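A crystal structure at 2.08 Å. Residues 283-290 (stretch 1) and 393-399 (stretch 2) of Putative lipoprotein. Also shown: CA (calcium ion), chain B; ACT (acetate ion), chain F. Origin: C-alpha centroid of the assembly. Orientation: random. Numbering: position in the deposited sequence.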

# COMPACT_ATOMS: atom_id res chain seq x y z
N ASP A 283 4.58 -26.83 3.61
CA ASP A 283 3.80 -26.16 2.58
C ASP A 283 3.79 -24.68 2.74
O ASP A 283 3.75 -23.97 1.74
N MSE A 284 3.68 -24.22 3.99
CA MSE A 284 3.52 -22.79 4.29
C MSE A 284 2.20 -22.28 3.66
O MSE A 284 1.28 -23.09 3.50
N PHE A 285 2.08 -20.97 3.34
CA PHE A 285 0.79 -20.41 2.94
C PHE A 285 0.76 -19.73 1.56
O PHE A 285 1.30 -18.64 1.39
N GLN A 286 -0.03 -20.34 0.62
CA GLN A 286 -0.27 -19.86 -0.75
C GLN A 286 1.05 -19.73 -1.54
O GLN A 286 1.17 -18.80 -2.33
N VAL A 287 2.04 -20.63 -1.32
CA VAL A 287 3.36 -20.56 -2.01
C VAL A 287 3.82 -21.92 -2.63
O VAL A 287 4.78 -21.97 -3.42
N THR A 288 3.21 -23.03 -2.23
CA THR A 288 3.70 -24.32 -2.70
C THR A 288 2.75 -24.90 -3.74
O THR A 288 1.55 -25.06 -3.47
N GLN A 289 3.30 -25.23 -4.94
CA GLN A 289 2.51 -25.79 -6.01
C GLN A 289 1.84 -27.09 -5.55
O GLN A 289 2.51 -27.98 -4.99
N GLY A 290 0.53 -27.18 -5.79
CA GLY A 290 -0.30 -28.31 -5.40
C GLY A 290 -0.92 -28.10 -4.03
O GLY A 290 -1.78 -28.88 -3.62
N ARG A 393 2.23 -10.83 -9.43
CA ARG A 393 2.17 -12.19 -8.85
C ARG A 393 3.44 -12.53 -8.08
O ARG A 393 4.53 -12.16 -8.52
N HIS A 394 3.31 -13.28 -6.99
CA HIS A 394 4.49 -13.70 -6.24
C HIS A 394 5.00 -15.06 -6.77
O HIS A 394 4.28 -15.80 -7.45
N ALA A 395 6.25 -15.37 -6.44
CA ALA A 395 6.92 -16.61 -6.85
C ALA A 395 6.51 -17.80 -6.01
O ALA A 395 6.21 -17.66 -4.82
N TYR A 396 6.62 -19.00 -6.62
CA TYR A 396 6.46 -20.28 -5.92
C TYR A 396 7.62 -20.40 -4.93
O TYR A 396 8.66 -19.79 -5.16
N GLU A 397 7.43 -21.15 -3.84
CA GLU A 397 8.45 -21.32 -2.81
C GLU A 397 9.78 -21.80 -3.39
O GLU A 397 9.80 -22.73 -4.21
N ARG A 398 10.88 -21.13 -2.96
CA ARG A 398 12.28 -21.39 -3.34
C ARG A 398 12.57 -21.13 -4.83
O ARG A 398 13.66 -21.45 -5.30
N VAL A 399 11.65 -20.50 -5.56
CA VAL A 399 11.92 -20.11 -6.94
C VAL A 399 12.62 -18.73 -6.88
O VAL A 399 12.03 -17.79 -6.33

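Stretch 1 has no regular helix or strand, and it packs against stretch 2 through a mix of side chains and backbone carbonyls. Asp-283 points away from stretch 2 and makes no side-chain contact with it. Its backbone still matters, because Asp-283 O accepts a hydrogen bond from Thr-288 OG1 at 2.7 Å, which ties the two residues together within stretch 1.

Met-284, present as selenomethionine, points toward stretch 2. Its chi angles are m, t and m. The terminal methyl Met-284 CE lies 3.7 Å from Glu-397 CG, a nonpolar contact with the aliphatic part of that side chain. The same Met-284 CE is 4.3 Å from Arg-398 NH1. Phe-285, with chi1 t, is buried but out of reach of stretch 2.

Gln-286 contributes its backbone rather than its side chain. The side chain, m at chi1 and chi2, leads away at its end and has its amide hydrogen-bonded elsewhere in the structure. The carbonyl O of Gln-286 accepts a hydrogen bond from His-394 NE2 at 2.8 Å, nearly straight at 171°. His-394 points toward stretch 1 with chi1 p, and the carbonyl meets the edge of its ring, where the N-H lies.

Val-287, chi1 m, is set sideways and buried. Val-287 CG1 lies 4.2 Å from His-394 CD2, and Val-287 CG2 lies 3.6 Å from Glu-397 OE1. Val-287 O accepts a hydrogen bond from Glu-397 N at 2.8 Å. Tyr-396 CA makes a CA-H...O contact with the same Val-287 O at 3.5 Å. Glu-397, with chi1 t and chi2 p, points toward stretch 1. Its carboxylate binds the calcium ion through both oxygens, with Glu-397 OE1 at 2.4 Å and Glu-397 OE2 at 2.5 Å from CA. Water 2 and five atoms from elsewhere in the structure also bind the calcium ion.

Thr-288, chi1 m, points away, yet its OG1 reaches stretch 2 through water 1. That water donates to Thr-288 OG1 at 2.7 Å and accepts from Arg-398 NH2 at 3.2 Å. The end of the Arg-398 side chain comes nearer to stretch 1, and its NH2 is the donor to this water.

Gln-289 is exposed and extended, with chi1 and chi2 both t. Gln-289 CB lies 3.6 Å from Tyr-396 CE1, and its OE1 sits over one face of the tyrosine ring. Tyr-396, chi1 m, donates a hydrogen bond from OH to acetate O at 2.7 Å. The acetate probably came from the crystallisation liquor. Gly-290 makes no contact with stretch 2.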

# COMPACT_ATOMS: atom_id res chain seq x y z
CB ASP A 283 2.35 -26.66 2.62
CG ASP A 283 2.24 -28.14 2.39
OD1 ASP A 283 3.20 -28.73 1.88
OD2 ASP A 283 1.17 -28.71 2.71
CB MSE A 284 4.78 -21.99 3.88
CG MSE A 284 6.00 -22.33 4.78
SE MSE A 284 7.68 -21.78 3.99
CE MSE A 284 8.04 -23.34 3.06
CB PHE A 285 0.33 -19.39 4.03
CG PHE A 285 -1.07 -18.83 3.82
CD1 PHE A 285 -2.18 -19.67 3.88
CD2 PHE A 285 -1.27 -17.48 3.60
CE1 PHE A 285 -3.45 -19.16 3.69
CE2 PHE A 285 -2.55 -16.97 3.42
CZ PHE A 285 -3.64 -17.81 3.46
CB GLN A 286 -1.04 -18.52 -0.74
CG GLN A 286 -2.40 -18.54 0.04
CD GLN A 286 -3.40 -19.56 -0.50
OE1 GLN A 286 -3.17 -20.76 -0.48
NE2 GLN A 286 -4.54 -19.12 -0.97
CB VAL A 287 4.48 -19.98 -1.08
CG1 VAL A 287 4.17 -18.55 -0.65
CG2 VAL A 287 4.79 -20.87 0.13
CB THR A 288 3.94 -25.30 -1.50
OG1 THR A 288 4.86 -24.72 -0.55
CG2 THR A 288 4.46 -26.65 -1.94
CB GLN A 289 3.35 -26.01 -7.27
CG GLN A 289 2.47 -26.41 -8.46
CD GLN A 289 3.22 -26.43 -9.75
OE1 GLN A 289 4.35 -25.96 -9.86
NE2 GLN A 289 2.58 -26.96 -10.76
CB ARG A 393 1.96 -13.23 -9.97
CG ARG A 393 0.59 -13.10 -10.61
CD ARG A 393 0.73 -13.33 -12.07
NE ARG A 393 -0.51 -13.15 -12.81
CZ ARG A 393 -0.94 -11.99 -13.30
NH1 ARG A 393 -0.26 -10.87 -13.07
NH2 ARG A 393 -2.04 -11.93 -14.02
CB HIS A 394 4.22 -13.75 -4.72
CG HIS A 394 3.16 -14.74 -4.34
ND1 HIS A 394 1.82 -14.46 -4.52
CD2 HIS A 394 3.28 -16.00 -3.84
CE1 HIS A 394 1.16 -15.54 -4.10
NE2 HIS A 394 1.99 -16.47 -3.65
CB ALA A 395 8.43 -16.43 -6.72
CB TYR A 396 6.47 -21.46 -6.91
CG TYR A 396 5.15 -21.71 -7.60
CD1 TYR A 396 4.07 -22.25 -6.90
CD2 TYR A 396 5.00 -21.48 -8.96
CE1 TYR A 396 2.85 -22.46 -7.53
CE2 TYR A 396 3.79 -21.72 -9.60
CZ TYR A 396 2.71 -22.20 -8.87
OH TYR A 396 1.51 -22.44 -9.49
CB GLU A 397 7.97 -22.29 -1.71
CG GLU A 397 8.77 -22.19 -0.41
CD GLU A 397 9.00 -20.83 0.22
OE1 GLU A 397 8.23 -19.88 -0.08
OE2 GLU A 397 9.94 -20.71 1.03
CB ARG A 398 12.72 -22.81 -2.94
CG ARG A 398 13.00 -22.96 -1.43
CD ARG A 398 13.32 -24.40 -1.04
NE ARG A 398 12.22 -25.31 -1.41
CZ ARG A 398 11.16 -25.58 -0.65
NH1 ARG A 398 11.06 -25.05 0.57
NH2 ARG A 398 10.21 -26.39 -1.08
CB VAL A 399 10.65 -20.08 -7.85
CG1 VAL A 399 10.93 -19.39 -9.18
CG2 VAL A 399 10.10 -21.49 -8.08
CA CA B . 9.75 -18.21 0.75
C ACT F . 1.75 -22.67 -12.93
O ACT F . 1.64 -21.71 -12.10
OXT ACT F . 1.25 -22.64 -14.10
CH3 ACT F . 2.49 -23.92 -12.49
O HOH W 1 7.21 -25.95 -0.03
O HOH W 2 12.19 -18.34 1.83